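Local coordinates for protein CDP-glucose 4,6-dehydratase (Salmonella enterica subsp. enterica serovar Typhi, PDB 1WVG) that catalyses the NAD+-dependent dehydration of CDP-D-glucose to CDP-4-dehydro-6-deoxy-D-glucose, the second step of CDP-3,6-dideoxy-D-mannose synthesis for the lipopolysaccharide O-antigen, at residues A[223-231]-A[298-306]; A[275-285]-A[323-334]. All coordinates share one frame; numbering follows the deposited sequence.

Contact 1. Residues A[223-231]-A[298-306]; sequences IRNPYSIRP and HEAHYLKLD. With CXY (cytidine-5'-diphospho-beta-D-xylose), chain D.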
# COMPACT_ATOMS: atom_id res chain seq x y z
N ILE A 223 26.45 18.11 -19.19
CA ILE A 223 25.64 17.09 -18.50
C ILE A 223 25.65 17.19 -16.98
O ILE A 223 26.69 17.06 -16.31
CB ILE A 223 26.08 15.70 -18.90
CG1 ILE A 223 25.97 15.61 -20.41
CG2 ILE A 223 25.19 14.66 -18.24
CD1 ILE A 223 24.53 15.74 -20.90
N ARG A 224 24.44 17.39 -16.43
CA ARG A 224 24.34 17.50 -15.00
C ARG A 224 24.09 16.22 -14.23
O ARG A 224 24.58 16.12 -13.10
CB ARG A 224 23.52 18.66 -14.48
CG ARG A 224 22.34 19.08 -15.33
CD ARG A 224 21.28 19.75 -14.47
NE ARG A 224 19.97 19.86 -15.11
CZ ARG A 224 19.78 20.48 -16.27
NH1 ARG A 224 20.80 21.04 -16.94
NH2 ARG A 224 18.54 20.51 -16.75
N ASN A 225 23.33 15.26 -14.81
CA ASN A 225 22.96 13.98 -14.15
C ASN A 225 22.98 12.75 -15.05
O ASN A 225 21.92 12.24 -15.43
CB ASN A 225 21.50 14.11 -13.67
CG ASN A 225 21.36 15.18 -12.62
OD1 ASN A 225 21.94 15.05 -11.54
ND2 ASN A 225 20.60 16.22 -12.91
N PRO A 226 24.19 12.28 -15.36
CA PRO A 226 24.49 11.18 -16.26
C PRO A 226 23.82 9.87 -15.98
O PRO A 226 23.58 9.06 -16.89
CB PRO A 226 26.01 10.97 -16.21
CG PRO A 226 26.54 11.92 -15.16
CD PRO A 226 25.40 12.81 -14.69
N TYR A 227 23.56 9.64 -14.71
CA TYR A 227 22.93 8.39 -14.36
C TYR A 227 21.42 8.50 -14.12
O TYR A 227 20.78 7.60 -13.58
CB TYR A 227 23.63 7.75 -13.17
CG TYR A 227 25.11 7.82 -13.30
CD1 TYR A 227 25.85 8.72 -12.53
CD2 TYR A 227 25.79 6.97 -14.18
CE1 TYR A 227 27.24 8.77 -12.63
CE2 TYR A 227 27.18 7.03 -14.29
CZ TYR A 227 27.91 7.93 -13.51
OH TYR A 227 29.28 7.98 -13.61
N SER A 228 20.83 9.62 -14.47
CA SER A 228 19.43 9.63 -14.24
C SER A 228 18.78 8.83 -15.36
O SER A 228 19.35 8.65 -16.46
CB SER A 228 18.89 11.05 -14.17
OG SER A 228 19.32 11.63 -12.96
N ILE A 229 17.58 8.38 -15.06
CA ILE A 229 16.77 7.63 -15.96
C ILE A 229 15.41 8.32 -16.16
O ILE A 229 14.84 8.84 -15.19
CB ILE A 229 16.52 6.28 -15.32
CG1 ILE A 229 17.83 5.53 -15.42
CG2 ILE A 229 15.41 5.59 -16.11
CD1 ILE A 229 17.84 4.27 -14.57
N ARG A 230 14.91 8.29 -17.40
CA ARG A 230 13.62 8.88 -17.79
C ARG A 230 12.98 7.95 -18.79
O ARG A 230 13.69 7.15 -19.43
CB ARG A 230 13.83 10.21 -18.51
CG ARG A 230 14.29 11.35 -17.61
CD ARG A 230 13.30 11.56 -16.46
NE ARG A 230 13.61 12.69 -15.64
CZ ARG A 230 14.29 12.61 -14.52
NH1 ARG A 230 14.76 11.46 -14.05
NH2 ARG A 230 14.50 13.72 -13.84
N PRO A 231 11.67 8.07 -18.99
CA PRO A 231 11.01 7.21 -19.94
C PRO A 231 11.09 7.82 -21.33
O PRO A 231 10.09 8.22 -21.90
CB PRO A 231 9.52 7.12 -19.51
CG PRO A 231 9.35 7.99 -18.27
CD PRO A 231 10.71 8.67 -18.02
N HIS A 298 16.99 20.30 -6.86
CA HIS A 298 16.41 18.97 -6.89
C HIS A 298 15.58 18.49 -8.09
O HIS A 298 14.53 19.04 -8.44
CB HIS A 298 15.84 18.54 -5.53
CG HIS A 298 15.53 17.09 -5.55
ND1 HIS A 298 14.32 16.63 -6.05
CD2 HIS A 298 16.26 16.01 -5.17
CE1 HIS A 298 14.32 15.31 -5.95
NE2 HIS A 298 15.47 14.91 -5.42
N GLU A 299 16.09 17.40 -8.67
CA GLU A 299 15.48 16.70 -9.78
C GLU A 299 15.50 15.21 -9.44
O GLU A 299 16.43 14.73 -8.80
CB GLU A 299 16.28 16.87 -11.08
CG GLU A 299 16.01 18.15 -11.88
CD GLU A 299 16.58 18.09 -13.28
OE1 GLU A 299 16.04 17.52 -14.23
OE2 GLU A 299 17.74 18.70 -13.38
N ALA A 300 14.48 14.47 -9.89
CA ALA A 300 14.38 13.03 -9.65
C ALA A 300 15.44 12.27 -10.39
O ALA A 300 15.74 12.55 -11.54
CB ALA A 300 13.06 12.49 -10.19
N HIS A 301 15.96 11.24 -9.74
CA HIS A 301 16.94 10.40 -10.40
C HIS A 301 16.27 9.36 -11.32
O HIS A 301 16.57 9.21 -12.50
CB HIS A 301 17.71 9.62 -9.31
CG HIS A 301 18.38 10.59 -8.40
ND1 HIS A 301 18.94 11.77 -8.89
CD2 HIS A 301 18.58 10.55 -7.05
CE1 HIS A 301 19.45 12.42 -7.84
NE2 HIS A 301 19.25 11.71 -6.73
N TYR A 302 15.35 8.60 -10.74
CA TYR A 302 14.71 7.56 -11.52
C TYR A 302 13.27 7.83 -11.74
O TYR A 302 12.56 8.15 -10.79
CB TYR A 302 14.69 6.20 -10.83
CG TYR A 302 16.06 5.78 -10.44
CD1 TYR A 302 16.31 5.42 -9.12
CD2 TYR A 302 17.10 5.76 -11.37
CE1 TYR A 302 17.58 5.03 -8.72
CE2 TYR A 302 18.38 5.39 -10.98
CZ TYR A 302 18.62 5.02 -9.65
OH TYR A 302 19.87 4.65 -9.25
N LEU A 303 12.90 7.63 -13.00
CA LEU A 303 11.52 7.77 -13.43
C LEU A 303 11.16 6.80 -14.57
O LEU A 303 11.67 6.95 -15.68
CB LEU A 303 11.12 9.23 -13.77
CG LEU A 303 9.66 9.36 -14.21
CD1 LEU A 303 8.79 8.76 -13.12
CD2 LEU A 303 9.30 10.83 -14.41
N LYS A 304 10.28 5.81 -14.29
CA LYS A 304 9.83 4.85 -15.31
C LYS A 304 8.31 4.76 -15.21
O LYS A 304 7.73 5.02 -14.15
CB LYS A 304 10.39 3.45 -15.10
CG LYS A 304 11.86 3.35 -15.47
CD LYS A 304 12.34 1.93 -15.70
CE LYS A 304 11.92 0.96 -14.62
NZ LYS A 304 12.62 -0.32 -14.77
N LEU A 305 7.68 4.37 -16.30
CA LEU A 305 6.22 4.20 -16.33
C LEU A 305 5.84 2.76 -16.73
O LEU A 305 6.33 2.21 -17.74
CB LEU A 305 5.61 5.03 -17.48
CG LEU A 305 5.65 6.53 -17.25
CD1 LEU A 305 5.11 7.25 -18.49
CD2 LEU A 305 4.79 6.85 -16.03
N ASP A 306 4.91 2.17 -15.97
CA ASP A 306 4.45 0.83 -16.35
C ASP A 306 3.26 1.05 -17.31
O ASP A 306 2.29 1.72 -16.95
CB ASP A 306 4.06 -0.00 -15.11
CG ASP A 306 3.66 -1.41 -15.51
OD1 ASP A 306 2.86 -1.64 -16.38
OD2 ASP A 306 4.21 -2.36 -14.82
O1B CXY D . 12.52 15.10 -16.98
PB CXY D . 12.41 16.59 -17.27
O2B CXY D . 12.86 17.47 -16.14
O1' CXY D . 10.86 16.95 -17.68
O3A CXY D . 13.30 16.60 -18.54
PA CXY D . 14.79 17.23 -18.82
O1A CXY D . 15.04 16.98 -20.27
O2A CXY D . 14.85 18.66 -18.43
O5D CXY D . 15.70 16.37 -17.83
C5D CXY D . 15.99 15.02 -18.20
C4D CXY D . 17.14 14.53 -17.35
O4D CXY D . 18.37 14.93 -17.99
C3D CXY D . 17.20 15.01 -15.90
O3D CXY D . 17.73 14.04 -14.93
C2D CXY D . 18.14 16.21 -16.10
O2D CXY D . 18.75 16.54 -14.85
C1D CXY D . 19.15 15.61 -17.05
N1 CXY D . 19.95 16.61 -17.76
C6 CXY D . 19.34 17.53 -18.60
C5 CXY D . 20.02 18.43 -19.27
C4 CXY D . 21.43 18.52 -19.17
N3 CXY D . 22.00 17.55 -18.32
C2 CXY D . 21.32 16.59 -17.60
N4 CXY D . 22.15 19.34 -19.73
O2 CXY D . 21.89 15.78 -16.85
C1' CXY D . 10.58 16.75 -19.06
C2' CXY D . 9.68 17.89 -19.47
C3' CXY D . 8.43 17.77 -18.62
C4' CXY D . 7.75 16.42 -18.86
C5' CXY D . 8.74 15.30 -18.58
O2' CXY D . 10.28 19.18 -19.21
O3' CXY D . 7.48 18.79 -19.02
O4' CXY D . 6.59 16.30 -18.05
O5' CXY D . 9.94 15.47 -19.33
O HOH W 1 15.84 19.41 -15.92
O HOH W 2 18.20 13.87 -12.56
O HOH W 3 13.75 16.50 -14.02
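R230 grips the carbonyl of A300 end-on, NH1 and NH2 both donating to A300 O at 2.9 Å, with the oxygen in the guanidinium plane. NH1 also bonds to I229 O of its own segment, while NE reaches a β-phosphate oxygen of the bound CDP-xylose, O1B, at 3.0 Å. CB of R230 points away from 298-306, and the bend at chi2 (-56°) brings the guanidinium back toward it, its plane fixed by protein and ligand together. Packing is close beside it, where a backbone bond joins I229 N to H301 O (2.9 Å) and P231 CD lies on L303 CG at 4.0 Å. The two loops form part of the nucleotide-sugar pocket of this extended short-chain dehydrogenase/reductase. R224 lays its guanidinium over one face of the cytosine, and its NE donates to the syn lone pair of E299 OE2 at 3.1 Å, a salt bridge; R224 NH2 is held by D205 O. The backbone N of R224 and of N225 read cytosine N3 and O2, and N225 ND2 donates to the ribose hydroxyl O2D at 2.7 Å. Around the diphosphate, by contrast, waters mediate: one joins R224 NH2, E299 OE1 and the ligand's α-phosphate oxygen O2A, another R230 NH2, E299 OE1 and its β-phosphate oxygen O2B. On the more exposed flank, where H301 lies, I229 CD1 meets the Y302 ring obliquely, 3.6 Å from CD2.

Contact 2. Residues A[275-285]-A[323-334]; sequences IVDKMVTLWGD and TETLSRIVKWHK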
# COMPACT_ATOMS: atom_id res chain seq x y z
N ILE A 275 22.23 8.30 -23.50
CA ILE A 275 21.71 9.12 -24.58
C ILE A 275 22.77 10.04 -25.15
O ILE A 275 22.98 10.09 -26.36
CB ILE A 275 20.47 9.90 -24.18
CG1 ILE A 275 19.27 8.95 -24.29
CG2 ILE A 275 20.27 11.08 -25.12
CD1 ILE A 275 18.39 9.02 -23.05
N VAL A 276 23.42 10.79 -24.25
CA VAL A 276 24.42 11.70 -24.73
C VAL A 276 25.51 10.95 -25.48
O VAL A 276 25.95 11.40 -26.53
CB VAL A 276 24.95 12.57 -23.61
CG1 VAL A 276 25.77 11.69 -22.68
CG2 VAL A 276 25.86 13.62 -24.25
N ASP A 277 25.94 9.79 -24.98
CA ASP A 277 26.98 9.04 -25.67
C ASP A 277 26.54 8.67 -27.08
O ASP A 277 27.26 8.74 -28.11
CB ASP A 277 27.39 7.81 -24.84
CG ASP A 277 28.45 8.10 -23.80
OD1 ASP A 277 29.03 9.17 -23.71
OD2 ASP A 277 28.64 7.12 -22.97
N LYS A 278 25.30 8.26 -27.16
CA LYS A 278 24.78 7.85 -28.45
C LYS A 278 24.69 9.02 -29.46
O LYS A 278 25.02 8.94 -30.67
CB LYS A 278 23.45 7.13 -28.23
CG LYS A 278 23.00 6.39 -29.49
CD LYS A 278 24.07 5.47 -30.08
CE LYS A 278 23.64 4.01 -30.20
NZ LYS A 278 24.66 3.06 -29.74
N MET A 279 24.17 10.11 -28.89
CA MET A 279 23.98 11.35 -29.60
C MET A 279 25.34 11.82 -30.17
O MET A 279 25.47 12.15 -31.36
CB MET A 279 23.31 12.38 -28.66
CG MET A 279 21.80 12.13 -28.47
SD MET A 279 20.88 12.31 -30.05
CE MET A 279 20.57 14.10 -29.97
N VAL A 280 26.39 11.80 -29.32
CA VAL A 280 27.76 12.16 -29.72
C VAL A 280 28.12 11.40 -30.98
O VAL A 280 28.56 11.90 -32.03
CB VAL A 280 28.76 11.84 -28.59
CG1 VAL A 280 30.16 11.57 -29.14
CG2 VAL A 280 28.75 12.90 -27.46
N THR A 281 27.87 10.11 -30.87
CA THR A 281 28.12 9.21 -31.95
C THR A 281 27.31 9.53 -33.21
O THR A 281 27.83 9.52 -34.32
CB THR A 281 27.78 7.82 -31.41
OG1 THR A 281 28.83 7.41 -30.55
CG2 THR A 281 27.55 6.85 -32.55
N LEU A 282 26.01 9.77 -33.01
CA LEU A 282 25.10 10.06 -34.08
C LEU A 282 25.47 11.33 -34.80
O LEU A 282 25.36 11.42 -36.02
CB LEU A 282 23.74 10.26 -33.41
CG LEU A 282 23.08 8.92 -33.20
CD1 LEU A 282 21.65 9.13 -32.72
CD2 LEU A 282 23.04 8.21 -34.55
N TRP A 283 25.87 12.34 -34.02
CA TRP A 283 26.25 13.64 -34.59
C TRP A 283 27.56 13.54 -35.31
O TRP A 283 27.66 13.79 -36.50
CB TRP A 283 26.38 14.71 -33.51
CG TRP A 283 26.45 16.10 -34.09
CD1 TRP A 283 27.58 16.80 -34.35
CD2 TRP A 283 25.34 16.96 -34.46
NE1 TRP A 283 27.27 18.03 -34.85
CE2 TRP A 283 25.90 18.16 -34.94
CE3 TRP A 283 23.93 16.83 -34.45
CZ2 TRP A 283 25.08 19.21 -35.38
CZ3 TRP A 283 23.13 17.88 -34.89
CH2 TRP A 283 23.70 19.06 -35.35
N GLY A 284 28.57 13.17 -34.55
CA GLY A 284 29.92 13.05 -35.09
C GLY A 284 30.61 14.40 -35.00
O GLY A 284 30.44 15.11 -34.01
N ASP A 285 31.39 14.73 -36.03
CA ASP A 285 32.12 15.98 -36.18
C ASP A 285 32.49 16.74 -34.91
O ASP A 285 32.01 17.88 -34.65
CB ASP A 285 31.46 16.96 -37.17
CG ASP A 285 30.75 16.28 -38.32
OD1 ASP A 285 31.35 15.66 -39.21
OD2 ASP A 285 29.46 16.45 -38.26
N THR A 323 17.03 4.06 -30.01
CA THR A 323 18.06 4.35 -30.96
C THR A 323 17.52 4.94 -32.26
O THR A 323 18.08 5.89 -32.83
CB THR A 323 18.91 3.10 -31.17
OG1 THR A 323 19.30 2.67 -29.89
CG2 THR A 323 20.13 3.45 -32.01
N GLU A 324 16.45 4.35 -32.73
CA GLU A 324 15.85 4.79 -33.97
C GLU A 324 15.40 6.22 -33.77
O GLU A 324 15.65 7.14 -34.56
CB GLU A 324 14.67 3.87 -34.30
CG GLU A 324 13.44 4.64 -34.81
CD GLU A 324 13.44 4.76 -36.30
OE1 GLU A 324 14.16 5.54 -36.91
OE2 GLU A 324 12.57 3.96 -36.87
N THR A 325 14.76 6.38 -32.63
CA THR A 325 14.30 7.67 -32.25
C THR A 325 15.49 8.68 -32.29
O THR A 325 15.44 9.66 -33.02
CB THR A 325 13.57 7.50 -30.91
OG1 THR A 325 12.30 6.92 -31.19
CG2 THR A 325 13.43 8.84 -30.17
N LEU A 326 16.59 8.43 -31.56
CA LEU A 326 17.74 9.33 -31.56
C LEU A 326 18.24 9.60 -32.97
O LEU A 326 18.62 10.71 -33.36
CB LEU A 326 18.84 8.72 -30.69
CG LEU A 326 18.48 8.82 -29.21
CD1 LEU A 326 19.66 8.33 -28.39
CD2 LEU A 326 18.13 10.26 -28.82
N SER A 327 18.22 8.57 -33.76
CA SER A 327 18.67 8.74 -35.10
C SER A 327 17.84 9.75 -35.88
O SER A 327 18.35 10.63 -36.56
CB SER A 327 18.74 7.41 -35.79
OG SER A 327 18.91 7.68 -37.16
N ARG A 328 16.52 9.61 -35.75
CA ARG A 328 15.57 10.48 -36.40
C ARG A 328 15.66 11.91 -35.92
O ARG A 328 15.47 12.81 -36.72
CB ARG A 328 14.14 9.99 -36.20
CG ARG A 328 13.81 8.86 -37.15
CD ARG A 328 12.51 8.14 -36.76
NE ARG A 328 12.06 7.14 -37.74
CZ ARG A 328 11.57 7.39 -38.97
NH1 ARG A 328 11.44 8.63 -39.46
NH2 ARG A 328 11.18 6.38 -39.75
N ILE A 329 15.94 12.13 -34.64
CA ILE A 329 16.06 13.50 -34.13
C ILE A 329 17.22 14.24 -34.79
O ILE A 329 17.16 15.44 -35.08
CB ILE A 329 16.35 13.49 -32.64
CG1 ILE A 329 15.10 13.06 -31.92
CG2 ILE A 329 16.75 14.83 -32.06
CD1 ILE A 329 15.35 12.98 -30.42
N VAL A 330 18.29 13.47 -34.98
CA VAL A 330 19.52 13.94 -35.59
C VAL A 330 19.31 14.35 -37.03
O VAL A 330 19.66 15.42 -37.50
CB VAL A 330 20.54 12.84 -35.56
CG1 VAL A 330 21.51 13.08 -36.71
CG2 VAL A 330 21.25 12.86 -34.20
N LYS A 331 18.72 13.45 -37.75
CA LYS A 331 18.41 13.69 -39.11
C LYS A 331 17.60 14.93 -39.20
O LYS A 331 17.89 15.79 -40.01
CB LYS A 331 17.64 12.53 -39.67
CG LYS A 331 18.62 11.51 -40.23
CD LYS A 331 18.00 10.23 -40.76
CE LYS A 331 19.03 9.10 -40.76
NZ LYS A 331 18.45 7.77 -41.05
N TRP A 332 16.57 15.01 -38.37
CA TRP A 332 15.67 16.17 -38.41
C TRP A 332 16.40 17.47 -38.16
O TRP A 332 16.26 18.46 -38.89
CB TRP A 332 14.42 16.04 -37.48
CG TRP A 332 13.28 17.02 -37.69
CD1 TRP A 332 12.05 16.78 -38.28
CD2 TRP A 332 13.24 18.39 -37.26
NE1 TRP A 332 11.23 17.90 -38.23
CE2 TRP A 332 11.95 18.90 -37.61
CE3 TRP A 332 14.17 19.22 -36.65
CZ2 TRP A 332 11.63 20.22 -37.37
CZ3 TRP A 332 13.81 20.52 -36.38
CH2 TRP A 332 12.56 21.01 -36.73
N HIS A 333 17.17 17.48 -37.10
CA HIS A 333 17.89 18.68 -36.75
C HIS A 333 18.79 19.20 -37.87
O HIS A 333 18.81 20.39 -38.19
CB HIS A 333 18.63 18.51 -35.43
CG HIS A 333 18.89 19.81 -34.79
ND1 HIS A 333 17.86 20.53 -34.21
CD2 HIS A 333 20.07 20.49 -34.63
CE1 HIS A 333 18.43 21.64 -33.71
NE2 HIS A 333 19.75 21.63 -33.95
N LYS A 334 19.55 18.29 -38.46
CA LYS A 334 20.46 18.61 -39.53
C LYS A 334 19.73 19.14 -40.75
O LYS A 334 20.12 20.17 -41.31
CB LYS A 334 21.38 17.44 -39.83
CG LYS A 334 22.35 17.19 -38.68
CD LYS A 334 23.40 16.13 -38.99
CE LYS A 334 24.56 16.12 -37.98
NZ LYS A 334 25.68 15.26 -38.39
O HOH W 4 24.95 12.27 -39.26
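L326 fits as a knob into a hole formed by I275, K278, M279 and L282, where two helices pack with their axes 9.9 Å apart at a crossing angle of -46°. Apolar contacts make up most of this interface. The two methyls of L326 part company, CD1 lying against CB and CG of K278 and CD2 against M279 SD at 3.6 Å. M279 bends at chi2 and chi3, which brings its sulfur to the second helix although its CB points along the interface. L282 CD1 presses on L326 CB at 3.5 Å, a tight carbon pair, and L282 CB meets V330 CG2. I197 of strand 187-197 packs against L326 and I329.

Aromatic contacts take over at the C-terminal end of helix 275-283. The extended K334 chain runs over one face of the W283 indole: CE stands 3.6 Å from the centroid of the six-membered ring, a CH-pi contact, and NZ makes a cation-pi contact with the five-membered ring. The indole edge, at CH2, meets the edge of H333 at CD2.

Polar bonds gather at the same lysine. A water accepts from NZ, and NZ itself donates to W283 O at 3.1 Å, in the carbonyl plane and on a lone pair.

In the fold
The segments alternate along the chain, in the order 223-231, 275-285, 298-306, 323-334, so the two contacts interlock in sequence while their centres lie about 20 Å apart. Contact 1 joins two loops that follow strands 221-223 and 289-291, the two strands of a small parallel sheet; contact 2 packs helix 272-283 on helix 322-337. That first helix links them: V272 and E273, at its start, touch the loop of 223-231, and V276 CG2 meets I223 CD1 at 4.2 Å. Contact 1 lines the CDP-sugar pocket directly, whereas contact 2 lies behind it, where helix 322-337, itself resting on I197 of strand 187-197 in the large Rossmann-type sheet, backs the helix beside the cytosine-binding loop.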